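PDB 2B9S: topoisomerase I-like protein, which probably relaxes supercoiled DNA as the large subunit of a heterodimeric topoisomerase I, cutting and resealing one strand, held here with nicked DNA and vanadate. Local coordinates for residues Asp301-Cys306 / Phe323-Lys328; Asp329-Gln334 / Leu426-Lys431. All blocks are in the same frame, centred on the assembly; numbering follows the deposited sequence.

Overall arrangement
Following the chain from the N terminus, helix 272-287 runs into the loop 301-306, and contact 1 joins that loop to 323-328, closing a span of 16 residues that includes strand 313-315 and the start of strand 320-326. Contact 2 begins right after it: 329-334 is met by 426-431 across 91 mostly helical residues. The two loops lie in series, neither enclosing nor crossing the other, and their centres are about 10 Å apart. Strands 320-326 and 332-338 are antiparallel neighbours in one sheet, so contact 1 fixes the loop on its middle strand and contact 2 brings the C-terminal segment to its outer one. Lys-328 and His-429, one from each contact, both line the vanadate pocket.

Contact 1. Residues Asp301-Cys306 / Phe323-Lys328; sequences DTVGCC and FDFLGK. With nucleotides of chain C; nucleotides of chain B; nucleotides of chain A.
The Phe-325 ring receives the CG2 methyl of Val-303 obliquely, closest at CD1 (3.6 Å), and also meets the ring of Tyr-333, on the neighbouring strand 332-338, with planes about 15° apart. Phe-325 belongs to the middle strand of a three-stranded antiparallel sheet in the topoisomerase I catalytic core, and the segment 301-306 crosses this strand without being part of the sheet. A single direct backbone hydrogen bond joins them, Val-303 N to Leu-326 O (3.0 Å); it is nearly straight, 162° at the hydrogen, and the donor lies in the carbonyl plane. Next to it, Gly-327 CA directs a C-H toward Val-303 O at 3.4 Å. The same Val-303 O accepts from a water at 2.7 Å, and that water takes the N-H of Lys-328, bridging the two segments where their backbones diverge.

DNA lies beyond this point. Thr-302 OG1 donates to OP1 of DG15 of chain C at 2.9 Å and has Lys-295 NZ as a second partner. Lys-328 leaves with CG anti to its backbone N (chi1 174°) and stays extended, which carries its amine past the DG15 sugar to the vanadate pocket. There NZ donates to O5' of DA1 of chain B at 3.0 Å and, on the minor-groove side of the base, to O2 of DT10 of chain A at 3.1 Å.

Contact 2. Residues Asp329-Gln334 / Leu426-Lys431; sequences DSIRYQ and LCNHQK. With VO4 (vanadate ion), chain F; nucleotides of chain B; nucleotides of chain C.
Arg-332 O is gripped by two side-chain amides from 426-431. Asn-428 ND2 donates to it at 2.9 Å, almost straight at 176° and in the plane of its own amide, though it approaches from above the carbonyl plane; Gln-430 NE2 adds a weak bond at 3.4 Å. Asn-428, with positive phi, is the C-prime residue of a Schellman motif ending helix 411-427, and its side chain also ties the helix terminus to the backbone of strand 332-338, an outer strand of the three-stranded sheet.

CG of Asn-428 is anti to its backbone N (chi1 -161°), which sends the amide toward the strand. Its OD1 accepts Gln-430 NE2 at 3.0 Å, linking the two amides. Waters complete the seam: one bridges Asn-428 ND2 and Ile-331 O, another Gln-430 OE1 and Arg-332 N, a third Asn-428 OD1 and Gln-334 N. The Asn-428 amide stands 82° to the Tyr-333 ring, with ND2 3.8 Å from CD2 at an oblique approach. The Ile-331 and Gln-430 side chains run antiparallel alongside one another, with Ile-331 CG2 against Gln-430 CD at 3.5 Å.

The turn after the helix also contributes His-429 to the vanadate pocket. The ring of Tyr-22 of the other protein chain meets that of His-429. Lys-431, on the short strand 430-431, pairs in an antiparallel ladder with a strand of that chain, so the pairing crosses the subunit interface. Gln-430 N donates to OP1 of DG2 of chain B at 2.9 Å. Arg-290 and Arg-386 also hydrogen-bond to the vanadate, and at the edge of the His-429 ring NE2 gives its hydrogen, in plane, to vanadate O1 at 2.6 Å.

Contact 1. Residues Asp301-Cys306 / Phe323-Lys328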
ATOM      1  N   ASP D 301       4.179  -0.456  15.966  1.00 29.58           N
ATOM      2  CA  ASP D 301       4.085   0.877  16.558  1.00 31.44           C
ATOM      3  C   ASP D 301       4.707   1.889  15.576  1.00 30.53           C
ATOM      4  O   ASP D 301       5.926   1.994  15.452  1.00 32.74           O
ATOM      5  CB  ASP D 301       4.796   0.836  17.920  1.00 32.60           C
ATOM      6  CG  ASP D 301       4.918   2.189  18.583  1.00 34.63           C
ATOM      7  OD1 ASP D 301       4.345   3.191  18.084  1.00 34.61           O
ATOM      8  OD2 ASP D 301       5.590   2.228  19.643  1.00 34.91           O
ATOM      9  N   THR D 302       3.859   2.567  14.810  1.00 28.95           N
ATOM     10  CA  THR D 302       4.336   3.562  13.858  1.00 26.15           C
ATOM     11  C   THR D 302       3.432   4.762  13.958  1.00 24.20           C
ATOM     12  O   THR D 302       2.312   4.665  14.456  1.00 23.93           O
ATOM     13  CB  THR D 302       4.435   3.067  12.375  1.00 26.01           C
ATOM     14  OG1 THR D 302       3.126   2.816  11.841  1.00 25.53           O
ATOM     15  CG2 THR D 302       5.342   1.859  12.238  1.00 22.75           C
ATOM     16  N   VAL D 303       3.942   5.899  13.523  1.00 21.24           N
ATOM     17  CA  VAL D 303       3.244   7.156  13.743  1.00 22.36           C
ATOM     18  C   VAL D 303       3.249   8.011  12.492  1.00 21.29           C
ATOM     19  O   VAL D 303       4.054   7.807  11.581  1.00 21.67           O
ATOM     20  CB  VAL D 303       3.854   7.945  14.951  1.00 21.39           C
ATOM     21  CG1 VAL D 303       3.789   7.092  16.241  1.00 20.34           C
ATOM     22  CG2 VAL D 303       5.299   8.371  14.653  1.00 19.48           C
ATOM     23  N   GLY D 304       2.315   8.944  12.445  1.00 22.53           N
ATOM     24  CA  GLY D 304       2.378  10.060  11.509  1.00 24.38           C
ATOM     25  C   GLY D 304       2.100  11.302  12.329  1.00 26.96           C
ATOM     26  O   GLY D 304       2.245  11.294  13.548  1.00 26.94           O
ATOM     27  N   CYS D 305       1.660  12.361  11.671  1.00 29.34           N
ATOM     28  CA  CYS D 305       1.577  13.667  12.313  1.00 30.96           C
ATOM     29  C   CYS D 305       0.813  13.686  13.663  1.00 29.82           C
ATOM     30  O   CYS D 305       1.404  13.958  14.702  1.00 28.79           O
ATOM     31  CB  CYS D 305       1.013  14.693  11.328  1.00 32.38           C
ATOM     32  SG  CYS D 305       1.100  16.327  12.002  1.00 33.80           S
ATOM     33  N   CYS D 306      -0.479  13.364  13.630  1.00 28.64           N
ATOM     34  CA  CYS D 306      -1.354  13.454  14.790  1.00 28.65           C
ATOM     35  C   CYS D 306      -0.987  12.492  15.924  1.00 28.33           C
ATOM     36  O   CYS D 306      -1.446  12.678  17.060  1.00 29.70           O
ATOM     37  CB  CYS D 306      -2.825  13.263  14.383  1.00 28.25           C
ATOM     38  SG  CYS D 306      -3.489  14.512  13.201  1.00 30.89           S
ATOM     39  N   PHE D 323      13.418  15.511  14.157  1.00 31.59           N
ATOM     40  CA  PHE D 323      12.443  14.408  14.071  1.00 31.81           C
ATOM     41  C   PHE D 323      13.158  13.053  13.956  1.00 31.20           C
ATOM     42  O   PHE D 323      14.089  12.909  13.171  1.00 32.11           O
ATOM     43  CB  PHE D 323      11.565  14.585  12.825  1.00 30.97           C
ATOM     44  CG  PHE D 323      10.610  15.749  12.900  1.00 31.41           C
ATOM     45  CD1 PHE D 323       9.281  15.547  13.252  1.00 30.23           C
ATOM     46  CD2 PHE D 323      11.036  17.042  12.603  1.00 31.34           C
ATOM     47  CE1 PHE D 323       8.388  16.607  13.316  1.00 30.34           C
ATOM     48  CE2 PHE D 323      10.157  18.103  12.670  1.00 30.48           C
ATOM     49  CZ  PHE D 323       8.832  17.891  13.031  1.00 31.68           C
ATOM     50  N   ASP D 324      12.729  12.060  14.725  1.00 31.07           N
ATOM     51  CA  ASP D 324      13.220  10.685  14.526  1.00 30.24           C
ATOM     52  C   ASP D 324      12.140   9.676  14.900  1.00 28.43           C
ATOM     53  O   ASP D 324      11.829   9.473  16.082  1.00 28.02           O
ATOM     54  CB  ASP D 324      14.508  10.437  15.314  1.00 31.72           C
ATOM     55  CG  ASP D 324      15.158   9.090  14.998  1.00 33.49           C
ATOM     56  OD1 ASP D 324      14.644   8.301  14.161  1.00 34.13           O
ATOM     57  OD2 ASP D 324      16.207   8.821  15.611  1.00 35.29           O
ATOM     58  N   PHE D 325      11.537   9.063  13.889  1.00 27.22           N
ATOM     59  CA  PHE D 325      10.396   8.170  14.139  1.00 23.12           C
ATOM     60  C   PHE D 325      10.181   7.180  13.013  1.00 23.36           C
ATOM     61  O   PHE D 325      10.603   7.417  11.874  1.00 23.88           O
ATOM     62  CB  PHE D 325       9.114   8.989  14.416  1.00 23.32           C
ATOM     63  CG  PHE D 325       8.599   9.757  13.225  1.00 23.06           C
ATOM     64  CD1 PHE D 325       7.819   9.124  12.250  1.00 24.27           C
ATOM     65  CD2 PHE D 325       8.875  11.123  13.083  1.00 23.92           C
ATOM     66  CE1 PHE D 325       7.326   9.844  11.122  1.00 24.47           C
ATOM     67  CE2 PHE D 325       8.409  11.856  11.969  1.00 22.92           C
ATOM     68  CZ  PHE D 325       7.623  11.212  10.987  1.00 24.01           C
ATOM     69  N   LEU D 326       9.511   6.074  13.322  1.00 23.91           N
ATOM     70  CA  LEU D 326       9.105   5.115  12.292  1.00 22.32           C
ATOM     71  C   LEU D 326       7.720   5.501  11.801  1.00 21.98           C
ATOM     72  O   LEU D 326       6.777   5.657  12.597  1.00 23.13           O
ATOM     73  CB  LEU D 326       9.133   3.667  12.828  1.00 22.14           C
ATOM     74  CG  LEU D 326      10.468   3.156  13.415  1.00 21.46           C
ATOM     75  CD1 LEU D 326      10.299   1.745  13.950  1.00 19.89           C
ATOM     76  CD2 LEU D 326      11.639   3.202  12.408  1.00 20.02           C
ATOM     77  N   GLY D 327       7.595   5.670  10.492  1.00 20.09           N
ATOM     78  CA  GLY D 327       6.310   5.986   9.887  1.00 18.67           C
ATOM     79  C   GLY D 327       5.723   4.775   9.199  1.00 20.08           C
ATOM     80  O   GLY D 327       6.114   3.639   9.485  1.00 21.15           O
ATOM     81  N   LYS D 328       4.789   5.012   8.281  1.00 20.72           N
ATOM     82  CA  LYS D 328       4.205   3.934   7.483  1.00 21.42           C
ATOM     83  C   LYS D 328       5.270   2.963   6.951  1.00 22.46           C
ATOM     84  O   LYS D 328       6.297   3.394   6.403  1.00 21.70           O
ATOM     85  CB  LYS D 328       3.385   4.509   6.320  1.00 20.50           C
ATOM     86  CG  LYS D 328       2.871   3.443   5.356  1.00 20.49           C
ATOM     87  CD  LYS D 328       1.908   4.030   4.358  1.00 21.19           C
ATOM     88  CE  LYS D 328       1.414   2.984   3.388  1.00 21.33           C
ATOM     89  NZ  LYS D 328       0.755   3.688   2.226  1.00 20.37           N
TER
ATOM     90  P    DG C  15       1.523   1.423   8.960  1.00 19.35           P
ATOM     91  OP1  DG C  15       2.937   1.423   9.335  1.00 19.28           O
ATOM     92  OP2  DG C  15       0.511   0.828   9.850  1.00 20.81           O
ATOM     93  O5'  DG C  15       1.136   2.943   8.563  1.00 20.39           O
ATOM     94  C5'  DG C  15      -0.201   3.385   8.442  1.00 18.35           C
ATOM     95  C4'  DG C  15      -0.556   3.922   7.062  1.00 19.09           C
ATOM     96  O4'  DG C  15      -0.985   2.845   6.176  1.00 19.10           O
ATOM     97  C3'  DG C  15      -1.767   4.832   7.127  1.00 18.61           C
ATOM     98  O3'  DG C  15      -1.323   6.138   7.471  1.00 22.38           O
ATOM     99  C2'  DG C  15      -2.318   4.758   5.719  1.00 18.28           C
ATOM    100  C1'  DG C  15      -2.034   3.324   5.339  1.00 17.34           C
ATOM    101  N9   DG C  15      -3.114   2.318   5.311  1.00 16.48           N
ATOM    102  C8   DG C  15      -3.213   1.195   6.107  1.00 16.22           C
ATOM    103  N7   DG C  15      -4.256   0.457   5.849  1.00 15.38           N
ATOM    104  C5   DG C  15      -4.844   1.104   4.774  1.00 15.63           C
ATOM    105  C6   DG C  15      -5.999   0.770   4.042  1.00 15.58           C
ATOM    106  O6   DG C  15      -6.715  -0.201   4.192  1.00 17.49           O
ATOM    107  N1   DG C  15      -6.330   1.703   3.070  1.00 14.97           N
ATOM    108  C2   DG C  15      -5.594   2.832   2.815  1.00 14.78           C
ATOM    109  N2   DG C  15      -6.044   3.600   1.826  1.00 16.18           N
ATOM    110  N3   DG C  15      -4.501   3.174   3.472  1.00 15.64           N
ATOM    111  C4   DG C  15      -4.171   2.259   4.437  1.00 15.48           C
TER
ATOM    112  O5'  DA B   1       3.104   5.357   1.272  1.00 23.70           O
ATOM    113  C5'  DA B   1       4.179   4.801   0.528  1.00 22.14           C
ATOM    114  C4'  DA B   1       4.500   3.433   1.046  1.00 22.65           C
ATOM    115  O4'  DA B   1       3.424   2.511   0.757  1.00 22.07           O
ATOM    116  C3'  DA B   1       5.694   2.875   0.337  1.00 23.32           C
ATOM    117  O3'  DA B   1       6.849   3.320   1.034  1.00 23.67           O
ATOM    118  C2'  DA B   1       5.464   1.364   0.400  1.00 21.98           C
ATOM    119  C1'  DA B   1       3.965   1.215   0.460  1.00 19.69           C
ATOM    120  N9   DA B   1       3.252   0.751  -0.737  1.00 20.13           N
ATOM    121  C8   DA B   1       2.784   1.554  -1.746  1.00 18.86           C
ATOM    122  N7   DA B   1       2.123   0.930  -2.687  1.00 19.67           N
ATOM    123  C5   DA B   1       2.148  -0.397  -2.274  1.00 20.32           C
ATOM    124  C6   DA B   1       1.615  -1.580  -2.838  1.00 19.39           C
ATOM    125  N6   DA B   1       0.908  -1.606  -3.989  1.00 19.81           N
ATOM    126  N1   DA B   1       1.818  -2.730  -2.159  1.00 18.31           N
ATOM    127  C2   DA B   1       2.497  -2.723  -1.012  1.00 18.10           C
ATOM    128  N3   DA B   1       3.062  -1.683  -0.408  1.00 18.59           N
ATOM    129  C4   DA B   1       2.839  -0.531  -1.071  1.00 19.67           C
TER
ATOM    130  P    DT A  10      -2.885   7.737  -3.718  1.00 24.45           P
ATOM    131  OP1  DT A  10      -2.674   9.128  -3.331  1.00 21.37           O
ATOM    132  OP2  DT A  10      -2.700   7.238  -5.107  1.00 25.80           O
ATOM    133  O5'  DT A  10      -1.905   6.837  -2.830  1.00 24.12           O
ATOM    134  C5'  DT A  10      -1.500   7.225  -1.502  1.00 21.60           C
ATOM    135  C4'  DT A  10      -0.514   6.222  -0.951  1.00 22.46           C
ATOM    136  O4'  DT A  10      -1.062   4.883  -0.948  1.00 25.17           O
ATOM    137  C3'  DT A  10       0.783   6.071  -1.750  1.00 23.88           C
ATOM    138  O3'  DT A  10       1.835   6.111  -0.834  1.00 24.53           O
ATOM    139  C2'  DT A  10       0.747   4.693  -2.398  1.00 23.12           C
ATOM    140  C1'  DT A  10      -0.027   3.963  -1.320  1.00 21.84           C
ATOM    141  N1   DT A  10      -0.687   2.700  -1.717  1.00 22.04           N
ATOM    142  C2   DT A  10      -0.508   1.587  -0.911  1.00 20.27           C
ATOM    143  O2   DT A  10       0.191   1.581   0.081  1.00 21.13           O
ATOM    144  N3   DT A  10      -1.176   0.464  -1.325  1.00 19.38           N
ATOM    145  C4   DT A  10      -1.994   0.341  -2.446  1.00 19.37           C
ATOM    146  O4   DT A  10      -2.551  -0.730  -2.704  1.00 20.95           O
ATOM    147  C5   DT A  10      -2.130   1.528  -3.256  1.00 19.37           C
ATOM    148  C7   DT A  10      -2.879   1.496  -4.569  1.00 20.13           C
ATOM    149  C6   DT A  10      -1.492   2.651  -2.853  1.00 20.34           C
TER
HETATM  150  O   HOH W   1       3.845   7.906   8.932  1.00 23.32           O

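Contact 2. Residues Asp329-Gln334 / Leu426-Lys431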
ATOM      1  N   ASP D 329       5.001   1.664   7.101  1.00 23.11           N
ATOM      2  CA  ASP D 329       5.912   0.582   6.667  1.00 22.78           C
ATOM      3  C   ASP D 329       7.174   0.443   7.526  1.00 22.88           C
ATOM      4  O   ASP D 329       8.072  -0.347   7.202  1.00 22.92           O
ATOM      5  CB  ASP D 329       6.249   0.689   5.173  1.00 23.04           C
ATOM      6  CG  ASP D 329       5.127   0.169   4.291  1.00 22.16           C
ATOM      7  OD1 ASP D 329       4.542   0.966   3.547  1.00 24.18           O
ATOM      8  OD2 ASP D 329       4.797  -1.026   4.366  1.00 22.87           O
ATOM      9  N   SER D 330       7.198   1.181   8.647  1.00 24.01           N
ATOM     10  CA  SER D 330       8.298   1.172   9.611  1.00 23.66           C
ATOM     11  C   SER D 330       9.561   1.732   8.980  1.00 21.42           C
ATOM     12  O   SER D 330      10.687   1.400   9.383  1.00 19.23           O
ATOM     13  CB  SER D 330       8.518  -0.231  10.221  1.00 22.63           C
ATOM     14  OG  SER D 330       7.386  -0.591  10.989  1.00 23.78           O
ATOM     15  N   ILE D 331       9.350   2.609   8.001  1.00 21.94           N
ATOM     16  CA  ILE D 331      10.430   3.374   7.379  1.00 21.76           C
ATOM     17  C   ILE D 331      10.717   4.534   8.300  1.00 22.95           C
ATOM     18  O   ILE D 331       9.804   5.239   8.731  1.00 24.13           O
ATOM     19  CB  ILE D 331      10.047   3.874   5.936  1.00 21.69           C
ATOM     20  CG1 ILE D 331       9.700   2.696   4.996  1.00 17.37           C
ATOM     21  CG2 ILE D 331      11.117   4.801   5.345  1.00 17.18           C
ATOM     22  CD1 ILE D 331      10.741   1.559   4.918  1.00 19.64           C
ATOM     23  N   ARG D 332      11.993   4.700   8.626  1.00 25.56           N
ATOM     24  CA  ARG D 332      12.439   5.715   9.552  1.00 27.80           C
ATOM     25  C   ARG D 332      12.439   7.095   8.906  1.00 28.84           C
ATOM     26  O   ARG D 332      12.854   7.263   7.769  1.00 28.91           O
ATOM     27  CB  ARG D 332      13.836   5.349  10.081  1.00 31.89           C
ATOM     28  CG  ARG D 332      14.356   6.229  11.204  1.00 32.91           C
ATOM     29  CD  ARG D 332      15.733   5.770  11.595  1.00 35.78           C
ATOM     30  NE  ARG D 332      16.269   6.479  12.763  1.00 36.28           N
ATOM     31  CZ  ARG D 332      17.386   6.138  13.409  1.00 36.73           C
ATOM     32  NH1 ARG D 332      18.094   5.090  13.011  1.00 36.97           N
ATOM     33  NH2 ARG D 332      17.804   6.844  14.455  1.00 35.97           N
ATOM     34  N   TYR D 333      11.912   8.070   9.631  1.00 29.67           N
ATOM     35  CA  TYR D 333      11.953   9.447   9.208  1.00 30.05           C
ATOM     36  C   TYR D 333      12.946  10.158  10.133  1.00 32.29           C
ATOM     37  O   TYR D 333      12.743  10.193  11.351  1.00 32.58           O
ATOM     38  CB  TYR D 333      10.556  10.068   9.290  1.00 29.73           C
ATOM     39  CG  TYR D 333      10.493  11.503   8.819  1.00 30.63           C
ATOM     40  CD1 TYR D 333      10.868  12.549   9.671  1.00 31.03           C
ATOM     41  CD2 TYR D 333      10.066  11.821   7.532  1.00 29.87           C
ATOM     42  CE1 TYR D 333      10.818  13.856   9.272  1.00 31.01           C
ATOM     43  CE2 TYR D 333      10.013  13.144   7.112  1.00 31.46           C
ATOM     44  CZ  TYR D 333      10.392  14.164   7.999  1.00 31.88           C
ATOM     45  OH  TYR D 333      10.361  15.493   7.633  1.00 31.20           O
ATOM     46  N   GLN D 334      14.017  10.691   9.540  1.00 33.02           N
ATOM     47  CA  GLN D 334      15.047  11.445  10.242  1.00 36.25           C
ATOM     48  C   GLN D 334      15.220  12.757   9.516  1.00 36.11           C
ATOM     49  O   GLN D 334      15.518  12.773   8.320  1.00 35.22           O
ATOM     50  CB  GLN D 334      16.381  10.698  10.234  1.00 37.35           C
ATOM     51  CG  GLN D 334      16.495   9.614  11.283  1.00 39.52           C
ATOM     52  CD  GLN D 334      17.806   8.851  11.197  1.00 40.24           C
ATOM     53  OE1 GLN D 334      18.053   8.107  10.241  1.00 42.53           O
ATOM     54  NE2 GLN D 334      18.636   9.005  12.209  1.00 41.62           N
ATOM     55  N   LEU D 426      11.675  14.217   0.022  1.00 32.89           N
ATOM     56  CA  LEU D 426      10.570  14.913   0.672  1.00 32.61           C
ATOM     57  C   LEU D 426       9.509  13.934   1.207  1.00 32.12           C
ATOM     58  O   LEU D 426       8.964  14.117   2.310  1.00 32.50           O
ATOM     59  CB  LEU D 426       9.930  15.902  -0.318  1.00 33.32           C
ATOM     60  CG  LEU D 426       8.607  16.583   0.067  1.00 33.63           C
ATOM     61  CD1 LEU D 426       8.815  17.765   1.029  1.00 33.35           C
ATOM     62  CD2 LEU D 426       7.826  17.028  -1.158  1.00 33.49           C
ATOM     63  N   CYS D 427       9.236  12.899   0.411  1.00 30.15           N
ATOM     64  CA  CYS D 427       8.230  11.884   0.702  1.00 27.99           C
ATOM     65  C   CYS D 427       8.740  10.789   1.630  1.00 27.29           C
ATOM     66  O   CYS D 427       7.946  10.058   2.238  1.00 25.96           O
ATOM     67  CB  CYS D 427       7.771  11.240  -0.598  1.00 27.74           C
ATOM     68  SG  CYS D 427       6.688  12.260  -1.574  1.00 29.47           S
ATOM     69  N   ASN D 428      10.062  10.672   1.694  1.00 25.79           N
ATOM     70  CA  ASN D 428      10.780   9.676   2.497  1.00 26.02           C
ATOM     71  C   ASN D 428      10.580   8.236   1.995  1.00 26.00           C
ATOM     72  O   ASN D 428      10.478   7.263   2.772  1.00 26.08           O
ATOM     73  CB  ASN D 428      10.466   9.843   3.990  1.00 26.35           C
ATOM     74  CG  ASN D 428      11.486   9.179   4.873  1.00 27.23           C
ATOM     75  OD1 ASN D 428      12.694   9.210   4.601  1.00 27.68           O
ATOM     76  ND2 ASN D 428      11.005   8.539   5.941  1.00 28.44           N
ATOM     77  N   HIS D 429      10.561   8.114   0.675  1.00 25.39           N
ATOM     78  CA  HIS D 429      10.472   6.822   0.008  1.00 25.59           C
ATOM     79  C   HIS D 429      11.824   6.111  -0.039  1.00 26.57           C
ATOM     80  O   HIS D 429      12.826   6.685  -0.477  1.00 27.29           O
ATOM     81  CB  HIS D 429       9.859   7.006  -1.379  1.00 25.49           C
ATOM     82  CG  HIS D 429       8.433   7.483  -1.347  1.00 25.17           C
ATOM     83  ND1 HIS D 429       7.868   8.217  -2.366  1.00 24.33           N
ATOM     84  CD2 HIS D 429       7.456   7.313  -0.417  1.00 24.83           C
ATOM     85  CE1 HIS D 429       6.600   8.464  -2.075  1.00 26.26           C
ATOM     86  NE2 HIS D 429       6.331   7.942  -0.889  1.00 25.91           N
ATOM     87  N   GLN D 430      11.844   4.874   0.462  1.00 28.41           N
ATOM     88  CA  GLN D 430      13.068   4.112   0.676  1.00 29.50           C
ATOM     89  C   GLN D 430      12.975   2.650   0.231  1.00 30.85           C
ATOM     90  O   GLN D 430      11.912   2.034   0.267  1.00 30.87           O
ATOM     91  CB  GLN D 430      13.472   4.160   2.145  1.00 31.17           C
ATOM     92  CG  GLN D 430      13.856   5.523   2.645  1.00 30.66           C
ATOM     93  CD  GLN D 430      14.297   5.481   4.074  1.00 32.38           C
ATOM     94  OE1 GLN D 430      14.713   4.432   4.577  1.00 34.47           O
ATOM     95  NE2 GLN D 430      14.184   6.609   4.760  1.00 31.07           N
ATOM     96  N   LYS D 431      14.112   2.110  -0.200  1.00 31.48           N
ATOM     97  CA  LYS D 431      14.210   0.740  -0.692  1.00 32.18           C
ATOM     98  C   LYS D 431      15.397   0.112   0.023  1.00 32.65           C
ATOM     99  O   LYS D 431      16.420   0.763   0.234  1.00 31.38           O
ATOM    100  CB  LYS D 431      14.430   0.730  -2.236  1.00 32.13           C
TER
HETATM  101  V   VO4 F 301       2.481   7.104   0.487  1.00 20.93           V
HETATM  102  O1  VO4 F 301       4.113   7.700   0.412  1.00 22.83           O
HETATM  103  O2  VO4 F 301       1.383   7.538   1.798  1.00 19.44           O
ATOM    104  P    DG B   2       8.305   3.165   0.383  1.00 22.96           P
ATOM    105  OP1  DG B   2       9.202   4.014   1.183  1.00 20.94           O
ATOM    106  OP2  DG B   2       8.162   3.352  -1.092  1.00 19.82           O
ATOM    107  O5'  DG B   2       8.649   1.614   0.624  1.00 21.15           O
ATOM    108  C5'  DG B   2       8.776   1.091   1.902  1.00 23.55           C
ATOM    109  C4'  DG B   2       8.989  -0.406   1.831  1.00 24.11           C
ATOM    110  O4'  DG B   2       7.919  -1.034   1.100  1.00 24.06           O
ATOM    111  C3'  DG B   2      10.269  -0.887   1.153  1.00 25.62           C
ATOM    112  O3'  DG B   2      10.659  -2.039   1.876  1.00 25.64           O
ATOM    113  C2'  DG B   2       9.820  -1.267  -0.266  1.00 24.69           C
ATOM    114  C1'  DG B   2       8.427  -1.795   0.015  1.00 21.57           C
ATOM    115  N9   DG B   2       7.532  -1.622  -1.126  1.00 21.84           N
ATOM    116  C8   DG B   2       7.412  -0.490  -1.914  1.00 21.16           C
ATOM    117  N7   DG B   2       6.523  -0.625  -2.857  1.00 21.24           N
ATOM    118  C5   DG B   2       6.030  -1.917  -2.659  1.00 19.84           C
ATOM    119  C6   DG B   2       5.064  -2.622  -3.385  1.00 19.88           C
ATOM    120  O6   DG B   2       4.423  -2.210  -4.352  1.00 22.12           O
ATOM    121  N1   DG B   2       4.841  -3.903  -2.886  1.00 21.20           N
ATOM    122  C2   DG B   2       5.489  -4.446  -1.796  1.00 19.63           C
ATOM    123  N2   DG B   2       5.142  -5.690  -1.471  1.00 19.95           N
ATOM    124  N3   DG B   2       6.403  -3.802  -1.099  1.00 18.82           N
ATOM    125  C4   DG B   2       6.622  -2.544  -1.593  1.00 19.97           C
TER
ATOM    126  P    DA C  14       1.758  -4.893   7.608  1.00 19.96           P
ATOM    127  OP1  DA C  14       2.970  -4.883   8.446  1.00 18.01           O
ATOM    128  OP2  DA C  14       0.515  -5.368   8.209  1.00 20.61           O
ATOM    129  O5'  DA C  14       1.525  -3.481   6.924  1.00 19.21           O
ATOM    130  C5'  DA C  14       2.604  -2.582   6.629  1.00 17.94           C
ATOM    131  C4'  DA C  14       1.990  -1.228   6.324  1.00 17.25           C
ATOM    132  O4'  DA C  14       1.063  -1.320   5.201  1.00 19.61           O
ATOM    133  C3'  DA C  14       1.141  -0.688   7.457  1.00 18.27           C
ATOM    134  O3'  DA C  14       1.383   0.708   7.545  1.00 20.41           O
ATOM    135  C2'  DA C  14      -0.302  -0.993   7.017  1.00 18.05           C
ATOM    136  C1'  DA C  14      -0.207  -0.743   5.511  1.00 16.85           C
ATOM    137  N9   DA C  14      -1.292  -1.311   4.678  1.00 16.83           N
ATOM    138  C8   DA C  14      -1.909  -2.543   4.778  1.00 16.00           C
ATOM    139  N7   DA C  14      -2.852  -2.774   3.863  1.00 14.56           N
ATOM    140  C5   DA C  14      -2.863  -1.591   3.119  1.00 14.59           C
ATOM    141  C6   DA C  14      -3.610  -1.154   1.993  1.00 14.94           C
ATOM    142  N6   DA C  14      -4.567  -1.859   1.376  1.00 15.45           N
ATOM    143  N1   DA C  14      -3.364   0.078   1.504  1.00 15.78           N
ATOM    144  C2   DA C  14      -2.406   0.830   2.066  1.00 16.19           C
ATOM    145  N3   DA C  14      -1.634   0.517   3.120  1.00 17.65           N
ATOM    146  C4   DA C  14      -1.909  -0.704   3.603  1.00 14.91           C
TER
ATOM    147  O5'  DA B   1       3.104   5.357   1.272  1.00 23.70           O
ATOM    148  C5'  DA B   1       4.179   4.801   0.528  1.00 22.14           C
ATOM    149  C4'  DA B   1       4.500   3.433   1.046  1.00 22.65           C
ATOM    150  O4'  DA B   1       3.424   2.511   0.757  1.00 22.07           O
ATOM    151  C3'  DA B   1       5.694   2.875   0.337  1.00 23.32           C
ATOM    152  O3'  DA B   1       6.849   3.320   1.034  1.00 23.67           O
ATOM    153  C2'  DA B   1       5.464   1.364   0.400  1.00 21.98           C
ATOM    154  C1'  DA B   1       3.965   1.215   0.460  1.00 19.69           C
ATOM    155  N9   DA B   1       3.252   0.751  -0.737  1.00 20.13           N
ATOM    156  C8   DA B   1       2.784   1.554  -1.746  1.00 18.86           C
ATOM    157  N7   DA B   1       2.123   0.930  -2.687  1.00 19.67           N
ATOM    158  C5   DA B   1       2.148  -0.397  -2.274  1.00 20.32           C
ATOM    159  C6   DA B   1       1.615  -1.580  -2.838  1.00 19.39           C
ATOM    160  N6   DA B   1       0.908  -1.606  -3.989  1.00 19.81           N
ATOM    161  N1   DA B   1       1.818  -2.730  -2.159  1.00 18.31           N
ATOM    162  C2   DA B   1       2.497  -2.723  -1.012  1.00 18.10           C
ATOM    163  N3   DA B   1       3.062  -1.683  -0.408  1.00 18.59           N
ATOM    164  C4   DA B   1       2.839  -0.531  -1.071  1.00 19.67           C
TER
HETATM  165  O   HOH W   2       8.854   7.331   7.301  1.00 25.74           O
HETATM  166  O   HOH W   3      13.990   3.064   7.319  1.00 29.05           O
HETATM  167  O   HOH W   4      14.287  10.319   6.456  1.00 27.23           O